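UTP-glucose-1-phosphate uridylyltransferase 2 (PDB 3GUE) probably catalyses the transfer of a uridylyl group from UTP to glucose 1-phosphate, giving UDP-glucose and diphosphate, and binds UDP-glucose in its nucleotide-sugar pocket. Local coordinates at residues L33-L38 with L326-N331; M161-P166 with H191-T196; N302-W307 with V350-A355. All coordinates share one frame; numbering follows the deposited sequence.

Contact 1 (L33-L38 with L326-N331); sequences LIQHAL and LPVMRN
Q35 lays the length of its side chain across the isopropyl group of V328. From CB to the amide, all of its carbons and NE2 pack against V328 CG2 or CB, and the nearest pair is Q35 CD to V328 CG2 at 3.5 Å. The two backbones keep well apart, with 6.4 Å between Q35 CA and V328 CA, and no hydrogen bond joins the segments directly. The torsions account for the overlap. In Q35, CG turns away from the carbonyl carbon (chi1 -55°) and the chain then runs extended, which carries the amide past the methyl; in V328, CG2 stands opposite the backbone N, and this branch, together with CB, meets the glutamine. The other branch, CG1, looks to the next turn of the helix, where L38 CD1 touches it loosely at 4.4 Å.

The polar end of the glutamine is bridged rather than bonded directly. Q35 NE2 donates to a water at 2.8 Å, and that water donates in turn to L326 O, also at 2.8 Å. The amide thus reaches the backbone carbonyl two residues before V328 through a single solvent molecule, while its carbon chain stays on the valine. NE2 also makes a weak hydrogen bond to a bound dithiol-diol, probably from the crystallisation liquor, whose pocket Q35 helps to line.

This is the packing of a helix on the edge of a sheet. Segment 326-331 runs along strand 329-334, outermost in a four-stranded antiparallel sheet, and both V328 and Q35 rest on L348 of the adjacent strand 344-349. On another side of helix 26-40, L33 and H36 pack against helix 10-21.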
loop_
_atom_site.group_PDB
_atom_site.type_symbol
_atom_site.label_atom_id
_atom_site.label_comp_id
_atom_site.label_asym_id
_atom_site.label_seq_id
_atom_site.Cartn_x
_atom_site.Cartn_y
_atom_site.Cartn_z
ATOM N N LEU A 33 -9.174 -17.499 -12.980
ATOM C CA LEU A 33 -9.023 -18.342 -14.167
ATOM C C LEU A 33 -9.286 -17.543 -15.442
ATOM O O LEU A 33 -8.728 -17.858 -16.488
ATOM C CB LEU A 33 -9.877 -19.626 -14.100
ATOM C CG LEU A 33 -9.456 -20.639 -13.035
ATOM C CD1 LEU A 33 -10.417 -21.798 -12.944
ATOM C CD2 LEU A 33 -8.065 -21.133 -13.342
ATOM N N ILE A 34 -10.103 -16.491 -15.319
ATOM C CA ILE A 34 -10.238 -15.456 -16.357
ATOM C C ILE A 34 -8.872 -14.847 -16.653
ATOM O O ILE A 34 -8.434 -14.851 -17.811
ATOM C CB ILE A 34 -11.252 -14.341 -15.935
ATOM C CG1 ILE A 34 -12.677 -14.858 -16.121
ATOM C CG2 ILE A 34 -11.048 -13.055 -16.736
ATOM C CD1 ILE A 34 -13.719 -14.152 -15.273
ATOM N N GLN A 35 -8.212 -14.337 -15.606
ATOM C CA GLN A 35 -6.881 -13.736 -15.714
ATOM C C GLN A 35 -5.807 -14.713 -16.220
ATOM O O GLN A 35 -4.931 -14.320 -16.997
ATOM C CB GLN A 35 -6.431 -13.175 -14.360
ATOM C CG GLN A 35 -7.385 -12.183 -13.698
ATOM C CD GLN A 35 -6.943 -11.820 -12.310
ATOM O OE1 GLN A 35 -6.398 -12.659 -11.585
ATOM N NE2 GLN A 35 -7.150 -10.563 -11.930
ATOM N N HIS A 36 -5.870 -15.955 -15.723
ATOM C CA HIS A 36 -5.046 -17.103 -16.150
ATOM C C HIS A 36 -5.112 -17.400 -17.649
ATOM O O HIS A 36 -4.053 -17.593 -18.304
ATOM C CB HIS A 36 -5.476 -18.377 -15.398
ATOM C CG HIS A 36 -4.456 -19.472 -15.420
ATOM N ND1 HIS A 36 -4.183 -20.216 -16.542
ATOM C CD2 HIS A 36 -3.632 -19.937 -14.449
ATOM C CE1 HIS A 36 -3.248 -21.110 -16.257
ATOM N NE2 HIS A 36 -2.900 -20.961 -14.990
ATOM N N ALA A 37 -6.344 -17.523 -18.162
ATOM C CA ALA A 37 -6.586 -17.498 -19.611
ATOM C C ALA A 37 -5.792 -16.390 -20.302
ATOM O O ALA A 37 -5.067 -16.690 -21.238
ATOM C CB ALA A 37 -8.060 -17.362 -19.925
ATOM N N LEU A 38 -5.868 -15.144 -19.798
ATOM C CA LEU A 38 -5.224 -13.993 -20.455
ATOM C C LEU A 38 -3.720 -14.120 -20.496
ATOM O O LEU A 38 -3.113 -13.974 -21.554
ATOM C CB LEU A 38 -5.600 -12.645 -19.808
ATOM C CG LEU A 38 -7.049 -12.150 -19.910
ATOM C CD1 LEU A 38 -7.135 -10.748 -19.372
ATOM C CD2 LEU A 38 -7.615 -12.252 -21.337
ATOM N N LEU A 326 -11.285 -5.449 -13.088
ATOM C CA LEU A 326 -10.030 -4.797 -12.722
ATOM C C LEU A 326 -8.897 -5.333 -13.599
ATOM O O LEU A 326 -8.858 -6.524 -13.894
ATOM C CB LEU A 326 -9.709 -5.022 -11.237
ATOM C CG LEU A 326 -10.552 -4.305 -10.167
ATOM C CD1 LEU A 326 -10.158 -4.803 -8.790
ATOM C CD2 LEU A 326 -10.359 -2.803 -10.209
ATOM N N PRO A 327 -7.974 -4.459 -14.030
ATOM C CA PRO A 327 -6.853 -4.948 -14.856
ATOM C C PRO A 327 -5.874 -5.838 -14.087
ATOM O O PRO A 327 -5.420 -5.488 -12.969
ATOM C CB PRO A 327 -6.169 -3.667 -15.340
ATOM C CG PRO A 327 -6.574 -2.623 -14.395
ATOM C CD PRO A 327 -7.896 -3.012 -13.787
ATOM N N VAL A 328 -5.566 -6.997 -14.677
ATOM C CA VAL A 328 -4.702 -7.957 -14.012
ATOM C C VAL A 328 -3.263 -7.507 -14.217
ATOM O O VAL A 328 -2.897 -7.068 -15.303
ATOM C CB VAL A 328 -4.899 -9.403 -14.515
ATOM C CG1 VAL A 328 -4.573 -9.537 -16.039
ATOM C CG2 VAL A 328 -4.057 -10.366 -13.680
ATOM N N MET A 329 -2.468 -7.591 -13.147
ATOM C CA MET A 329 -1.061 -7.244 -13.216
ATOM C C MET A 329 -0.317 -8.567 -13.085
ATOM O O MET A 329 -0.625 -9.371 -12.212
ATOM C CB MET A 329 -0.677 -6.292 -12.070
ATOM C CG MET A 329 -1.640 -5.103 -11.882
ATOM S SD MET A 329 -0.997 -3.819 -10.784
ATOM C CE MET A 329 -1.100 -4.603 -9.165
ATOM N N ARG A 330 0.653 -8.783 -13.965
ATOM C CA ARG A 330 1.319 -10.076 -14.075
ATOM C C ARG A 330 2.715 -9.877 -13.539
ATOM O O ARG A 330 3.604 -9.421 -14.253
ATOM C CB ARG A 330 1.329 -10.538 -15.539
ATOM C CG ARG A 330 1.840 -11.968 -15.781
ATOM C CD ARG A 330 2.345 -12.118 -17.199
ATOM N NE ARG A 330 3.464 -11.218 -17.473
ATOM C CZ ARG A 330 4.215 -11.249 -18.574
ATOM N NH1 ARG A 330 4.003 -12.163 -19.523
ATOM N NH2 ARG A 330 5.197 -10.367 -18.725
ATOM N N ASN A 331 2.871 -10.185 -12.260
ATOM C CA ASN A 331 4.063 -9.864 -11.479
ATOM C C ASN A 331 5.069 -11.024 -11.424
ATOM O O ASN A 331 4.825 -12.015 -10.738
ATOM C CB ASN A 331 3.627 -9.472 -10.042
ATOM C CG ASN A 331 4.565 -8.482 -9.375
ATOM O OD1 ASN A 331 5.479 -7.941 -9.990
ATOM N ND2 ASN A 331 4.313 -8.218 -8.105
HETATM O O HOH W 1 -9.369 -9.105 -12.951
#

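Contact 2 (M161-P166 with H191-T196); sequences MQNRVP and HGDVYT. With UPG (uridine-5'-diphosphate-glucose), chain C.
The carboxylate of D193 holds the amide of Q162, which in turn binds the uracil of UDP-glucose, in the nucleotide-sugar pocket of this GT-A-type uridylyltransferase. D193 OD2 accepts two bonds. Q162 NE2 donates to it at 3.1 Å, arriving on the anti side and 15° out of the carboxylate plane, and the backbone N of N163 donates to it at 3.0 Å, nearly along the C-O axis. With its NE2 engaged in this way, the Q162 amide is fixed in rotation, and OE1 faces the base: UPG N3 donates to Q162 OE1 at 2.7 Å. A weak bond from NE2 to UPG O4 completes a two-point reading of the uracil edge. D193 therefore acts as a second-shell residue that orients a first-shell one, and its negative charge would be expected to polarise the amide N-H.

Torsions bring the groups together. Q162 CG sits between its backbone N and carbonyl carbon (chi1 72°), from where an extended chain reaches the base, while the amide plane remains only moderately inclined to the D193 carboxylate. The N163 side chain crosses that of D193 at about a right angle.

Further out, packing takes over. N163 and V165 lie against C28 of helix 26-40, T196 meets I31 of the same helix, and both Q162 and N163 touch V197 in helix 194-201.

At the other end of segment 191-196, H191 turns away from the Q162 side and serves the diphosphate. Its ND1 is hydrogen-bonded to the backbone N of M352, and its NE2 donates to UPG O1B at 2.6 Å, with an N-H...O angle of 165°.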
loop_
_atom_site.group_PDB
_atom_site.type_symbol
_atom_site.label_atom_id
_atom_site.label_comp_id
_atom_site.label_asym_id
_atom_site.label_seq_id
_atom_site.Cartn_x
_atom_site.Cartn_y
_atom_site.Cartn_z
ATOM N N MET A 161 -11.111 -11.449 5.908
ATOM C CA MET A 161 -10.136 -12.363 5.343
ATOM C C MET A 161 -10.250 -12.349 3.824
ATOM O O MET A 161 -11.298 -12.627 3.262
ATOM C CB MET A 161 -10.307 -13.806 5.887
ATOM C CG MET A 161 -9.177 -14.751 5.419
ATOM S SD MET A 161 -7.613 -14.462 6.295
ATOM C CE MET A 161 -8.024 -15.034 7.917
ATOM N N GLN A 162 -9.160 -11.990 3.170
ATOM C CA GLN A 162 -9.148 -11.980 1.736
ATOM C C GLN A 162 -8.832 -13.386 1.217
ATOM O O GLN A 162 -8.673 -14.343 1.984
ATOM C CB GLN A 162 -8.184 -10.910 1.195
ATOM C CG GLN A 162 -6.686 -11.197 1.359
ATOM C CD GLN A 162 -5.853 -10.145 0.641
ATOM O OE1 GLN A 162 -5.078 -9.418 1.260
ATOM N NE2 GLN A 162 -6.062 -10.018 -0.655
ATOM N N ASN A 163 -8.802 -13.504 -0.094
ATOM C CA ASN A 163 -8.515 -14.742 -0.767
ATOM C C ASN A 163 -7.012 -14.961 -0.910
ATOM O O ASN A 163 -6.201 -14.110 -0.528
ATOM C CB ASN A 163 -9.163 -14.701 -2.149
ATOM C CG ASN A 163 -10.658 -14.419 -2.083
ATOM O OD1 ASN A 163 -11.164 -13.507 -2.749
ATOM N ND2 ASN A 163 -11.370 -15.201 -1.285
ATOM N N ARG A 164 -6.674 -16.152 -1.383
ATOM C CA ARG A 164 -5.326 -16.496 -1.847
ATOM C C ARG A 164 -5.382 -17.241 -3.167
ATOM O O ARG A 164 -6.370 -17.936 -3.475
ATOM C CB ARG A 164 -4.521 -17.283 -0.820
ATOM C CG ARG A 164 -5.194 -18.509 -0.235
ATOM C CD ARG A 164 -4.178 -19.237 0.643
ATOM N NE ARG A 164 -4.543 -20.631 0.899
ATOM C CZ ARG A 164 -3.752 -21.490 1.545
ATOM N NH1 ARG A 164 -2.569 -21.089 2.007
ATOM N NH2 ARG A 164 -4.145 -22.743 1.746
ATOM N N VAL A 165 -4.303 -17.083 -3.929
ATOM C CA VAL A 165 -4.214 -17.606 -5.274
ATOM C C VAL A 165 -2.845 -18.294 -5.434
ATOM O O VAL A 165 -1.867 -17.892 -4.813
ATOM C CB VAL A 165 -4.496 -16.495 -6.386
ATOM C CG1 VAL A 165 -5.792 -15.731 -6.108
ATOM C CG2 VAL A 165 -3.373 -15.512 -6.544
ATOM N N PRO A 166 -2.767 -19.358 -6.245
ATOM C CA PRO A 166 -1.409 -19.903 -6.356
ATOM C C PRO A 166 -0.510 -19.053 -7.253
ATOM O O PRO A 166 -0.997 -18.394 -8.183
ATOM C CB PRO A 166 -1.656 -21.290 -6.986
ATOM C CG PRO A 166 -2.856 -21.115 -7.816
ATOM C CD PRO A 166 -3.741 -20.133 -7.049
ATOM N N HIS A 191 -4.584 -5.950 -3.063
ATOM C CA HIS A 191 -5.642 -5.203 -2.394
ATOM C C HIS A 191 -6.883 -4.911 -3.289
ATOM O O HIS A 191 -7.961 -4.641 -2.779
ATOM C CB HIS A 191 -5.082 -3.944 -1.659
ATOM C CG HIS A 191 -4.108 -3.141 -2.482
ATOM N ND1 HIS A 191 -4.484 -2.433 -3.599
ATOM C CD2 HIS A 191 -2.762 -3.001 -2.390
ATOM C CE1 HIS A 191 -3.420 -1.865 -4.150
ATOM N NE2 HIS A 191 -2.357 -2.200 -3.437
ATOM N N GLY A 192 -6.750 -5.019 -4.611
ATOM C CA GLY A 192 -7.914 -4.977 -5.500
ATOM C C GLY A 192 -8.955 -6.021 -5.138
ATOM O O GLY A 192 -10.134 -5.870 -5.502
ATOM N N ASP A 193 -8.503 -7.051 -4.392
ATOM C CA ASP A 193 -9.284 -8.202 -3.924
ATOM C C ASP A 193 -10.395 -7.755 -2.975
ATOM O O ASP A 193 -11.394 -8.436 -2.818
ATOM C CB ASP A 193 -8.342 -9.192 -3.211
ATOM C CG ASP A 193 -8.922 -10.599 -3.033
ATOM O OD1 ASP A 193 -9.694 -11.090 -3.885
ATOM O OD2 ASP A 193 -8.537 -11.267 -2.047
ATOM N N VAL A 194 -10.218 -6.591 -2.353
ATOM C CA VAL A 194 -11.186 -6.080 -1.378
ATOM C C VAL A 194 -12.670 -6.080 -1.800
ATOM O O VAL A 194 -13.550 -6.376 -0.996
ATOM C CB VAL A 194 -10.770 -4.666 -0.861
ATOM C CG1 VAL A 194 -10.863 -3.596 -1.991
ATOM C CG2 VAL A 194 -11.616 -4.294 0.360
ATOM N N TYR A 195 -12.943 -5.772 -3.067
ATOM C CA TYR A 195 -14.319 -5.581 -3.511
ATOM C C TYR A 195 -15.069 -6.923 -3.528
ATOM O O TYR A 195 -16.146 -7.048 -2.922
ATOM C CB TYR A 195 -14.382 -4.856 -4.865
ATOM C CG TYR A 195 -13.632 -3.525 -4.916
ATOM C CD1 TYR A 195 -14.048 -2.408 -4.155
ATOM C CD2 TYR A 195 -12.502 -3.379 -5.723
ATOM C CE1 TYR A 195 -13.347 -1.187 -4.206
ATOM C CE2 TYR A 195 -11.809 -2.164 -5.787
ATOM C CZ TYR A 195 -12.231 -1.071 -5.021
ATOM O OH TYR A 195 -11.534 0.131 -5.106
ATOM N N THR A 196 -14.477 -7.916 -4.176
ATOM C CA THR A 196 -15.007 -9.305 -4.185
ATOM C C THR A 196 -15.069 -9.955 -2.800
ATOM O O THR A 196 -16.045 -10.625 -2.466
ATOM C CB THR A 196 -14.253 -10.207 -5.196
ATOM O OG1 THR A 196 -14.894 -11.493 -5.292
ATOM C CG2 THR A 196 -12.812 -10.392 -4.811
HETATM N N1 UPG C . -2.183 -5.577 0.675
HETATM C C2 UPG C . -3.297 -6.392 0.963
HETATM N N3 UPG C . -3.529 -7.468 0.125
HETATM C C4 UPG C . -2.735 -7.766 -0.957
HETATM C C5 UPG C . -1.638 -6.950 -1.263
HETATM C C6 UPG C . -1.354 -5.852 -0.458
HETATM O O2 UPG C . -4.061 -6.228 1.926
HETATM O O4 UPG C . -3.031 -8.764 -1.628
HETATM C C1C UPG C . -1.888 -4.395 1.548
HETATM C C2C UPG C . -0.469 -4.155 2.071
HETATM O O2C UPG C . -0.211 -4.955 3.234
HETATM C C3C UPG C . -0.573 -2.677 2.440
HETATM C C4C UPG C . -1.427 -2.119 1.313
HETATM O O4C UPG C . -2.164 -3.235 0.744
HETATM O O3C UPG C . -1.307 -2.553 3.657
HETATM C C5C UPG C . -0.551 -1.504 0.173
HETATM O O5C UPG C . 0.207 -2.448 -0.534
HETATM P PA UPG C . 1.725 -2.131 -0.981
HETATM O O1A UPG C . 2.376 -1.579 0.241
HETATM O O2A UPG C . 2.338 -3.268 -1.677
HETATM O O3A UPG C . 1.507 -0.877 -2.026
HETATM P PB UPG C . 1.266 -0.960 -3.633
HETATM O O1B UPG C . 0.145 -1.883 -3.880
HETATM O O2B UPG C . 2.559 -1.148 -4.363
HETATM O O3B UPG C . 0.875 0.575 -3.894
HETATM C "C1'" UPG C . -0.370 1.102 -3.305
HETATM C "C2'" UPG C . -1.275 1.590 -4.428
HETATM C "C3'" UPG C . -0.503 2.638 -5.219
HETATM C "C4'" UPG C . -0.146 3.805 -4.284
HETATM C "C5'" UPG C . 0.674 3.291 -3.073
HETATM C "C6'" UPG C . 0.759 4.349 -2.004
HETATM O "O2'" UPG C . -1.651 0.510 -5.303
HETATM O "O3'" UPG C . -1.278 3.041 -6.335
HETATM O "O4'" UPG C . 0.593 4.796 -4.981
HETATM O "O5'" UPG C . 0.048 2.156 -2.415
HETATM O "O6'" UPG C . 1.807 4.012 -1.092
#

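Contact 3 (N302-W307 with V350-A355); sequences NTNNIW and VAMGAA. With UPG (uridine-5'-diphosphate-glucose), chain C.
The glucose end of the UDP-glucose pocket is bordered here by strand 300-309, whose Asx turn faces a 3-10 segment, 352-355. N302 OD1 accepts from N304 N at 2.7 Å, which defines the turn, and N302 ND2 gives one bond back to N304 OD1. The same ND2 donates to the sugar at UPG O3' (2.8 Å), while UPG O4' approaches N302 O so closely that the exact geometry is doubtful. The two asparagines thus support each other beside the sugar, with N304 ND2 tied to N219 OD1.

From the other segment, M352 comes from the opposite direction to N304. Its CG lies between the backbone N and the carbonyl carbon (chi1 65°), and the chain extends from there until CE ends among N304 O, N304 OD1 and I306 CG1. The methyl is tightly packed: the I306 CG1 to M352 CE separation of 3.3 Å is shorter than usual van der Waals contact.

No direct hydrogen bond links the segments; a water does so. It donates to N304 OD1 over an unusually short separation of doubtful exact length, accepts from G353 N at 3.0 Å, and is also hydrogen-bonded to UPG O2' at 2.8 Å.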
loop_
_atom_site.group_PDB
_atom_site.type_symbol
_atom_site.label_atom_id
_atom_site.label_comp_id
_atom_site.label_asym_id
_atom_site.label_seq_id
_atom_site.Cartn_x
_atom_site.Cartn_y
_atom_site.Cartn_z
ATOM N N ASN A 302 -1.140 8.311 -6.426
ATOM C CA ASN A 302 -2.140 7.679 -5.579
ATOM C C ASN A 302 -1.627 7.386 -4.145
ATOM O O ASN A 302 -0.594 6.725 -3.966
ATOM C CB ASN A 302 -2.635 6.390 -6.253
ATOM C CG ASN A 302 -3.644 5.649 -5.422
ATOM O OD1 ASN A 302 -4.430 6.269 -4.638
ATOM N ND2 ASN A 302 -3.663 4.304 -5.574
ATOM N N THR A 303 -2.350 7.907 -3.152
ATOM C CA THR A 303 -2.056 7.673 -1.741
ATOM C C THR A 303 -2.628 6.318 -1.306
ATOM O O THR A 303 -2.227 5.786 -0.282
ATOM C CB THR A 303 -2.667 8.743 -0.822
ATOM O OG1 THR A 303 -4.095 8.626 -0.828
ATOM C CG2 THR A 303 -2.252 10.198 -1.202
ATOM N N ASN A 304 -3.580 5.797 -2.088
ATOM C CA ASN A 304 -4.399 4.597 -1.754
ATOM C C ASN A 304 -5.378 4.860 -0.569
ATOM O O ASN A 304 -5.987 3.938 -0.040
ATOM C CB ASN A 304 -3.544 3.302 -1.598
ATOM C CG ASN A 304 -4.132 2.085 -2.404
ATOM O OD1 ASN A 304 -4.860 2.278 -3.387
ATOM N ND2 ASN A 304 -3.832 0.852 -1.966
ATOM N N ASN A 305 -5.484 6.127 -0.153
ATOM C CA ASN A 305 -6.586 6.598 0.683
ATOM C C ASN A 305 -7.785 6.711 -0.277
ATOM O O ASN A 305 -7.887 7.698 -1.042
ATOM C CB ASN A 305 -6.311 8.003 1.275
ATOM C CG ASN A 305 -5.049 8.075 2.183
ATOM O OD1 ASN A 305 -4.527 7.076 2.678
ATOM N ND2 ASN A 305 -4.577 9.293 2.400
ATOM N N ILE A 306 -8.677 5.726 -0.235
ATOM C CA ILE A 306 -9.831 5.665 -1.155
ATOM C C ILE A 306 -11.164 5.560 -0.410
ATOM O O ILE A 306 -11.339 4.695 0.435
ATOM C CB ILE A 306 -9.755 4.433 -2.116
ATOM C CG1 ILE A 306 -8.378 4.278 -2.786
ATOM C CG2 ILE A 306 -10.883 4.460 -3.116
ATOM C CD1 ILE A 306 -8.000 5.427 -3.659
ATOM N N TRP A 307 -12.103 6.422 -0.791
ATOM C CA TRP A 307 -13.497 6.383 -0.325
ATOM C C TRP A 307 -14.385 5.670 -1.327
ATOM O O TRP A 307 -14.435 6.027 -2.518
ATOM C CB TRP A 307 -14.053 7.781 -0.164
ATOM C CG TRP A 307 -13.594 8.541 1.064
ATOM C CD1 TRP A 307 -12.508 9.357 1.171
ATOM C CD2 TRP A 307 -14.249 8.576 2.341
ATOM N NE1 TRP A 307 -12.433 9.884 2.429
ATOM C CE2 TRP A 307 -13.484 9.417 3.177
ATOM C CE3 TRP A 307 -15.388 7.953 2.865
ATOM C CZ2 TRP A 307 -13.817 9.656 4.518
ATOM C CZ3 TRP A 307 -15.734 8.202 4.210
ATOM C CH2 TRP A 307 -14.947 9.058 5.013
ATOM N N VAL A 350 -4.539 -7.670 -8.565
ATOM C CA VAL A 350 -5.218 -6.407 -8.886
ATOM C C VAL A 350 -5.051 -5.335 -7.798
ATOM O O VAL A 350 -4.785 -5.657 -6.630
ATOM C CB VAL A 350 -6.730 -6.615 -9.106
ATOM C CG1 VAL A 350 -6.989 -7.218 -10.456
ATOM C CG2 VAL A 350 -7.320 -7.499 -7.990
ATOM N N ALA A 351 -5.219 -4.063 -8.187
ATOM C CA ALA A 351 -5.075 -2.906 -7.268
ATOM C C ALA A 351 -6.448 -2.229 -7.054
ATOM O O ALA A 351 -7.204 -1.985 -8.018
ATOM C CB ALA A 351 -4.089 -1.926 -7.821
ATOM N N MET A 352 -6.761 -1.909 -5.806
ATOM C CA MET A 352 -8.089 -1.365 -5.505
ATOM C C MET A 352 -8.295 -0.011 -6.206
ATOM O O MET A 352 -9.430 0.393 -6.480
ATOM C CB MET A 352 -8.352 -1.321 -4.006
ATOM C CG MET A 352 -7.454 -0.370 -3.253
ATOM S SD MET A 352 -8.168 0.028 -1.658
ATOM C CE MET A 352 -7.276 1.532 -1.308
ATOM N N GLY A 353 -7.199 0.663 -6.548
ATOM C CA GLY A 353 -7.289 1.999 -7.138
ATOM C C GLY A 353 -7.796 1.925 -8.569
ATOM O O GLY A 353 -8.313 2.895 -9.087
ATOM N N ALA A 354 -7.654 0.759 -9.201
ATOM C CA ALA A 354 -8.036 0.568 -10.600
ATOM C C ALA A 354 -9.570 0.628 -10.812
ATOM O O ALA A 354 -10.050 0.741 -11.949
ATOM C CB ALA A 354 -7.404 -0.765 -11.150
ATOM N N ALA A 355 -10.326 0.557 -9.717
ATOM C CA ALA A 355 -11.793 0.747 -9.759
ATOM C C ALA A 355 -12.177 2.198 -10.071
ATOM O O ALA A 355 -13.365 2.543 -10.160
ATOM C CB ALA A 355 -12.454 0.295 -8.438
HETATM N N1 UPG C . -2.183 -5.577 0.675
HETATM C C2 UPG C . -3.297 -6.392 0.963
HETATM N N3 UPG C . -3.529 -7.468 0.125
HETATM C C4 UPG C . -2.735 -7.766 -0.957
HETATM C C5 UPG C . -1.638 -6.950 -1.263
HETATM C C6 UPG C . -1.354 -5.852 -0.458
HETATM O O2 UPG C . -4.061 -6.228 1.926
HETATM O O4 UPG C . -3.031 -8.764 -1.628
HETATM C C1C UPG C . -1.888 -4.395 1.548
HETATM C C2C UPG C . -0.469 -4.155 2.071
HETATM O O2C UPG C . -0.211 -4.955 3.234
HETATM C C3C UPG C . -0.573 -2.677 2.440
HETATM C C4C UPG C . -1.427 -2.119 1.313
HETATM O O4C UPG C . -2.164 -3.235 0.744
HETATM O O3C UPG C . -1.307 -2.553 3.657
HETATM C C5C UPG C . -0.551 -1.504 0.173
HETATM O O5C UPG C . 0.207 -2.448 -0.534
HETATM P PA UPG C . 1.725 -2.131 -0.981
HETATM O O1A UPG C . 2.376 -1.579 0.241
HETATM O O2A UPG C . 2.338 -3.268 -1.677
HETATM O O3A UPG C . 1.507 -0.877 -2.026
HETATM P PB UPG C . 1.266 -0.960 -3.633
HETATM O O1B UPG C . 0.145 -1.883 -3.880
HETATM O O2B UPG C . 2.559 -1.148 -4.363
HETATM O O3B UPG C . 0.875 0.575 -3.894
HETATM C "C1'" UPG C . -0.370 1.102 -3.305
HETATM C "C2'" UPG C . -1.275 1.590 -4.428
HETATM C "C3'" UPG C . -0.503 2.638 -5.219
HETATM C "C4'" UPG C . -0.146 3.805 -4.284
HETATM C "C5'" UPG C . 0.674 3.291 -3.073
HETATM C "C6'" UPG C . 0.759 4.349 -2.004
HETATM O "O2'" UPG C . -1.651 0.510 -5.303
HETATM O "O3'" UPG C . -1.278 3.041 -6.335
HETATM O "O4'" UPG C . 0.593 4.796 -4.981
HETATM O "O5'" UPG C . 0.048 2.156 -2.415
HETATM O "O6'" UPG C . 1.807 4.012 -1.092
HETATM O O HOH W 2 -4.399 1.133 -5.614
#

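Overall arrangement
Contact 1 opens first, on helix 26-40; its partner arrives only after 287 intervening residues. Contact 2 opens and closes within that long loop, linking the loop between strands 159-161 and 165-169 to segment 191-196 at helix 194-201. Contact 3 follows in series with contact 2 but crosses contact 1: strand 300-309 precedes segment 326-331, and 350-355 comes after it. Contact 1 ties an N-terminal helix to the four-stranded antiparallel sheet, whereas contact 3 reaches the seven-stranded mixed sheet. Segment 350-355 joins all three, packing its A354 and A355 on L326 and P327, while V350 O and M352 O meet G192 N and Y195 OH. UDP-glucose spans contacts 2 and 3.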